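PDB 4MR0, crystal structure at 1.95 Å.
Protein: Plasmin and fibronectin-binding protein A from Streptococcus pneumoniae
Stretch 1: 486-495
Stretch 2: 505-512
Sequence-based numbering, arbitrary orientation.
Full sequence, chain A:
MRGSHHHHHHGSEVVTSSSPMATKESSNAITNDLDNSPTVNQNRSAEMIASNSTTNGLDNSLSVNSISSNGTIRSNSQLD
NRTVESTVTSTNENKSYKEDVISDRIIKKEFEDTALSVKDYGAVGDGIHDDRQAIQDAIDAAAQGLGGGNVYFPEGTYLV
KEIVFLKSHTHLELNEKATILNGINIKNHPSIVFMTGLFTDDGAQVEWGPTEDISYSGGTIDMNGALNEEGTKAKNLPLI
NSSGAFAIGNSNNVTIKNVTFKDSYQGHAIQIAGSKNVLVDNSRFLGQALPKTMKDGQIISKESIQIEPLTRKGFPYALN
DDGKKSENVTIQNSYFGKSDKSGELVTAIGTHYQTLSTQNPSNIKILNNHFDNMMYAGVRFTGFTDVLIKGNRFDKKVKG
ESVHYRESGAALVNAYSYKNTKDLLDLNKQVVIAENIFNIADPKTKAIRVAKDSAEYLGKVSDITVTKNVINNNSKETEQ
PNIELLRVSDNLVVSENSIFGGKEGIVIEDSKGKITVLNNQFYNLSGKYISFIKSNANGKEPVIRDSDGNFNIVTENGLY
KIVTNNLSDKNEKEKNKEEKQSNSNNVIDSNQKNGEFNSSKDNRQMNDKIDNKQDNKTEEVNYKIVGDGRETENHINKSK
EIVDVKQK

Stretch 1, residues 486-495: LRVSDNLVVS
Stretch 2 505-512: GIVIEDSK

How do the two backbones lie against each other? Stretch 2 runs as a strand from I506 to E509 and then continues as loop; stretch 1 begins beside its far end. L486 pairs with E509 in a parallel bridge, CA to CA 5.0 Å, and their side chains share one face of the sheet. R487 CA then lies 4.3 Å from S511 CA, and S489 CA 4.7 Å from K512 CA. Both chains leave the bridge through a left-handed residue, R487 at phi/psi 54/47 and D510 at 59/27, whereas L486 (-116/122) and E509 (-123/128) are extended. The later strand of stretch 1, which reaches S495, turns back at 165° to strand 506-509, nearly antiparallel, with the axes 10.4 Å apart at closest approach.

Which hydrogen bonds hold the loop ends together? R487 N donates to E509 O at 2.9 Å, almost straight at 178°. One residue on, V488 is held at both its backbone polar atoms: its N donates to S511 OG at 3.3 Å (155°), and its O accepts from K512 N at 2.8 Å (156°). S511, with chi1 in m, thus supplies a side-chain acceptor beside the backbone bonds. Weaker CA-H...O contacts follow the same path, from L486 CA to E509 O at 3.5 Å and from R487 CA to D510 O, also 3.5 Å. The carbonyls S489 O and K512 O come within 3.0 Å, but both are acceptors and form no hydrogen bond.

What packs where the backbones are too far apart to bond? V494 CA and I506 CA are 8.7 Å apart, and side chains fill the gap. L492 (chi1 t, chi2 p) and V494 (t) point toward stretch 2, alternating with V493, which points away. V494 CG1 meets I506 CD1 at 3.6 Å, while V494 CG2 lies 4.3 Å from I508 CD1. L492 CD2 approaches the same I508 CD1 at 4.0 Å. I506 and I508 are both m,t; I508 leaves its backbone sideways, yet its end comes nearer to stretch 1.

How do the longer side chains at the bridge meet? L486 (t,p) and E509 (chi1 and chi2 both t) lie alongside each other, with L486 CD1 3.8 Å from E509 CD, so the contact is through carbon. R487, with chi1 to chi3 m,t,t, extends past D510, whose chi1 is -78°; R487 CG and D510 CB are 3.7 Å apart.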

ATOM      1  N   LEU A 486      -7.340   6.841  17.641  1.00 21.81           N
ATOM      2  CA  LEU A 486      -6.620   6.686  18.893  1.00 21.36           C
ATOM      3  C   LEU A 486      -5.412   7.601  19.050  1.00 21.73           C
ATOM      4  O   LEU A 486      -4.484   7.581  18.242  1.00 19.75           O
ATOM      5  CB  LEU A 486      -6.182   5.223  19.034  1.00 22.87           C
ATOM      6  CG  LEU A 486      -5.340   4.825  20.250  1.00 23.36           C
ATOM      7  CD1 LEU A 486      -6.134   5.036  21.541  1.00 23.57           C
ATOM      8  CD2 LEU A 486      -4.931   3.364  20.108  1.00 23.52           C
ATOM      9  N   ARG A 487      -5.449   8.400  20.115  1.00 21.49           N
ATOM     10  CA  ARG A 487      -4.394   9.334  20.470  1.00 21.41           C
ATOM     11  C   ARG A 487      -3.947  10.342  19.423  1.00 21.60           C
ATOM     12  O   ARG A 487      -2.745  10.530  19.204  1.00 22.43           O
ATOM     13  CB  ARG A 487      -3.172   8.578  20.995  1.00 25.19           C
ATOM     14  CG  ARG A 487      -3.473   7.748  22.222  1.00 27.68           C
ATOM     15  CD  ARG A 487      -2.210   7.300  22.938  1.00 29.43           C
ATOM     16  NE  ARG A 487      -2.543   6.297  23.941  1.00 29.72           N
ATOM     17  CZ  ARG A 487      -2.761   5.016  23.667  1.00 31.59           C
ATOM     18  NH1 ARG A 487      -2.666   4.577  22.422  1.00 32.74           N
ATOM     19  NH2 ARG A 487      -3.106   4.181  24.634  1.00 32.58           N
ATOM     20  N   VAL A 488      -4.910  10.996  18.781  1.00 21.55           N
ATOM     21  CA  VAL A 488      -4.593  12.031  17.807  1.00 21.31           C
ATOM     22  C   VAL A 488      -4.343  13.267  18.676  1.00 22.01           C
ATOM     23  O   VAL A 488      -5.193  13.657  19.484  1.00 22.42           O
ATOM     24  CB  VAL A 488      -5.773  12.273  16.833  1.00 22.09           C
ATOM     25  CG1 VAL A 488      -5.437  13.402  15.870  1.00 19.91           C
ATOM     26  CG2 VAL A 488      -6.067  10.995  16.059  1.00 20.46           C
ATOM     27  N   SER A 489      -3.172  13.870  18.510  1.00 21.19           N
ATOM     28  CA  SER A 489      -2.756  15.019  19.307  1.00 22.74           C
ATOM     29  C   SER A 489      -3.383  16.370  19.010  1.00 21.75           C
ATOM     30  O   SER A 489      -3.406  17.244  19.877  1.00 21.03           O
ATOM     31  CB  SER A 489      -1.235  15.182  19.221  1.00 22.75           C
ATOM     32  OG  SER A 489      -0.566  14.027  19.690  1.00 29.34           O
ATOM     33  N   ASP A 490      -3.875  16.564  17.794  1.00 22.27           N
ATOM     34  CA  ASP A 490      -4.448  17.859  17.457  1.00 22.36           C
ATOM     35  C   ASP A 490      -5.063  17.850  16.069  1.00 21.25           C
ATOM     36  O   ASP A 490      -4.697  17.036  15.215  1.00 18.83           O
ATOM     37  CB  ASP A 490      -3.343  18.923  17.536  1.00 22.69           C
ATOM     38  CG  ASP A 490      -3.882  20.340  17.638  1.00 26.02           C
ATOM     39  OD1 ASP A 490      -5.110  20.525  17.793  1.00 25.32           O
ATOM     40  OD2 ASP A 490      -3.058  21.280  17.577  1.00 27.15           O
ATOM     41  N   ASN A 491      -6.006  18.764  15.860  1.00 20.06           N
ATOM     42  CA  ASN A 491      -6.692  18.914  14.585  1.00 19.52           C
ATOM     43  C   ASN A 491      -7.279  17.639  13.998  1.00 19.18           C
ATOM     44  O   ASN A 491      -6.893  17.201  12.914  1.00 19.59           O
ATOM     45  CB  ASN A 491      -5.758  19.583  13.573  1.00 22.91           C
ATOM     46  CG  ASN A 491      -5.468  21.032  13.928  1.00 23.57           C
ATOM     47  OD1 ASN A 491      -6.392  21.825  14.125  1.00 26.03           O
ATOM     48  ND2 ASN A 491      -4.190  21.386  14.011  1.00 24.98           N
ATOM     49  N   LEU A 492      -8.210  17.040  14.732  1.00 17.54           N
ATOM     50  CA  LEU A 492      -8.895  15.841  14.274  1.00 16.43           C
ATOM     51  C   LEU A 492     -10.281  16.260  13.792  1.00 16.21           C
ATOM     52  O   LEU A 492     -11.008  16.947  14.510  1.00 14.06           O
ATOM     53  CB  LEU A 492      -9.051  14.826  15.412  1.00 15.56           C
ATOM     54  CG  LEU A 492      -9.970  13.633  15.109  1.00 16.00           C
ATOM     55  CD1 LEU A 492      -9.356  12.765  14.029  1.00 14.50           C
ATOM     56  CD2 LEU A 492     -10.196  12.810  16.381  1.00 17.41           C
ATOM     57  N   VAL A 493     -10.632  15.851  12.577  1.00 15.12           N
ATOM     58  CA  VAL A 493     -11.943  16.156  12.004  1.00 16.71           C
ATOM     59  C   VAL A 493     -12.590  14.869  11.503  1.00 16.51           C
ATOM     60  O   VAL A 493     -12.035  14.177  10.645  1.00 16.55           O
ATOM     61  CB  VAL A 493     -11.840  17.143  10.808  1.00 16.85           C
ATOM     62  CG1 VAL A 493     -13.209  17.290  10.129  1.00 18.75           C
ATOM     63  CG2 VAL A 493     -11.341  18.501  11.291  1.00 16.53           C
ATOM     64  N   VAL A 494     -13.755  14.543  12.053  1.00 16.83           N
ATOM     65  CA  VAL A 494     -14.496  13.350  11.646  1.00 15.61           C
ATOM     66  C   VAL A 494     -15.894  13.867  11.344  1.00 16.88           C
ATOM     67  O   VAL A 494     -16.686  14.100  12.263  1.00 18.03           O
ATOM     68  CB  VAL A 494     -14.553  12.311  12.788  1.00 16.22           C
ATOM     69  CG1 VAL A 494     -15.157  11.008  12.277  1.00 14.94           C
ATOM     70  CG2 VAL A 494     -13.153  12.077  13.340  1.00 14.38           C
ATOM     71  N   SER A 495     -16.203  14.057  10.064  1.00 16.35           N
ATOM     72  CA  SER A 495     -17.502  14.620   9.714  1.00 18.29           C
ATOM     73  C   SER A 495     -18.165  14.095   8.457  1.00 18.24           C
ATOM     74  O   SER A 495     -17.508  13.637   7.528  1.00 17.53           O
ATOM     75  CB  SER A 495     -17.374  16.138   9.589  1.00 17.60           C
ATOM     76  OG  SER A 495     -16.807  16.699  10.754  1.00 21.57           O
ATOM     77  N   GLY A 505     -20.031   2.932  16.045  1.00 31.72           N
ATOM     78  CA  GLY A 505     -19.783   3.677  14.829  1.00 28.54           C
ATOM     79  C   GLY A 505     -18.393   4.279  14.873  1.00 27.88           C
ATOM     80  O   GLY A 505     -17.453   3.753  14.274  1.00 27.85           O
ATOM     81  N   ILE A 506     -18.265   5.381  15.603  1.00 25.37           N
ATOM     82  CA  ILE A 506     -16.994   6.076  15.739  1.00 24.49           C
ATOM     83  C   ILE A 506     -16.491   6.057  17.177  1.00 24.49           C
ATOM     84  O   ILE A 506     -17.247   6.310  18.117  1.00 25.84           O
ATOM     85  CB  ILE A 506     -17.118   7.551  15.295  1.00 21.83           C
ATOM     86  CG1 ILE A 506     -17.479   7.614  13.811  1.00 21.05           C
ATOM     87  CG2 ILE A 506     -15.814   8.300  15.574  1.00 19.94           C
ATOM     88  CD1 ILE A 506     -17.986   8.976  13.362  1.00 21.47           C
ATOM     89  N   VAL A 507     -15.208   5.752  17.341  1.00 23.19           N
ATOM     90  CA  VAL A 507     -14.594   5.745  18.656  1.00 23.15           C
ATOM     91  C   VAL A 507     -13.403   6.686  18.629  1.00 23.50           C
ATOM     92  O   VAL A 507     -12.490   6.519  17.820  1.00 24.44           O
ATOM     93  CB  VAL A 507     -14.089   4.338  19.067  1.00 24.18           C
ATOM     94  CG1 VAL A 507     -13.345   4.433  20.396  1.00 23.98           C
ATOM     95  CG2 VAL A 507     -15.258   3.367  19.184  1.00 21.66           C
ATOM     96  N   ILE A 508     -13.433   7.695  19.493  1.00 23.48           N
ATOM     97  CA  ILE A 508     -12.342   8.652  19.598  1.00 23.79           C
ATOM     98  C   ILE A 508     -11.818   8.474  21.015  1.00 26.16           C
ATOM     99  O   ILE A 508     -12.509   8.780  21.991  1.00 26.09           O
ATOM    100  CB  ILE A 508     -12.833  10.091  19.368  1.00 23.21           C
ATOM    101  CG1 ILE A 508     -13.274  10.240  17.911  1.00 23.03           C
ATOM    102  CG2 ILE A 508     -11.725  11.088  19.691  1.00 22.10           C
ATOM    103  CD1 ILE A 508     -13.825  11.614  17.574  1.00 24.13           C
ATOM    104  N   GLU A 509     -10.595   7.967  21.114  1.00 26.32           N
ATOM    105  CA  GLU A 509      -9.988   7.670  22.399  1.00 28.61           C
ATOM    106  C   GLU A 509      -8.657   8.347  22.671  1.00 27.72           C
ATOM    107  O   GLU A 509      -7.732   8.259  21.869  1.00 27.71           O
ATOM    108  CB  GLU A 509      -9.813   6.154  22.512  1.00 30.31           C
ATOM    109  CG  GLU A 509      -9.184   5.674  23.803  1.00 34.76           C
ATOM    110  CD  GLU A 509      -9.039   4.158  23.840  1.00 37.40           C
ATOM    111  OE1 GLU A 509      -9.698   3.472  23.024  1.00 37.53           O
ATOM    112  OE2 GLU A 509      -8.278   3.658  24.695  1.00 39.90           O
ATOM    113  N   ASP A 510      -8.569   9.013  23.818  1.00 29.06           N
ATOM    114  CA  ASP A 510      -7.337   9.681  24.241  1.00 31.96           C
ATOM    115  C   ASP A 510      -6.788  10.747  23.306  1.00 31.38           C
ATOM    116  O   ASP A 510      -5.585  11.006  23.303  1.00 29.89           O
ATOM    117  CB  ASP A 510      -6.246   8.638  24.486  1.00 36.54           C
ATOM    118  CG  ASP A 510      -6.414   7.922  25.805  1.00 41.08           C
ATOM    119  OD1 ASP A 510      -6.153   8.552  26.852  1.00 43.98           O
ATOM    120  OD2 ASP A 510      -6.813   6.735  25.795  1.00 43.79           O
ATOM    121  N   SER A 511      -7.657  11.371  22.522  1.00 31.63           N
ATOM    122  CA  SER A 511      -7.211  12.410  21.605  1.00 31.96           C
ATOM    123  C   SER A 511      -7.196  13.765  22.306  1.00 32.35           C
ATOM    124  O   SER A 511      -8.004  14.020  23.200  1.00 33.50           O
ATOM    125  CB  SER A 511      -8.112  12.437  20.371  1.00 31.43           C
ATOM    126  OG  SER A 511      -8.029  11.196  19.684  1.00 32.15           O
ATOM    127  N   LYS A 512      -6.268  14.625  21.904  1.00 31.65           N
ATOM    128  CA  LYS A 512      -6.125  15.942  22.515  1.00 32.98           C
ATOM    129  C   LYS A 512      -6.200  17.059  21.478  1.00 30.76           C
ATOM    130  O   LYS A 512      -6.353  16.807  20.282  1.00 30.20           O
ATOM    131  CB  LYS A 512      -4.785  16.012  23.265  1.00 36.26           C
ATOM    132  CG  LYS A 512      -4.672  14.979  24.391  1.00 43.11           C
ATOM    133  CD  LYS A 512      -3.243  14.474  24.615  1.00 48.99           C
ATOM    134  CE  LYS A 512      -2.396  15.425  25.460  1.00 52.52           C
ATOM    135  NZ  LYS A 512      -1.081  14.799  25.804  1.00 55.48           N
TER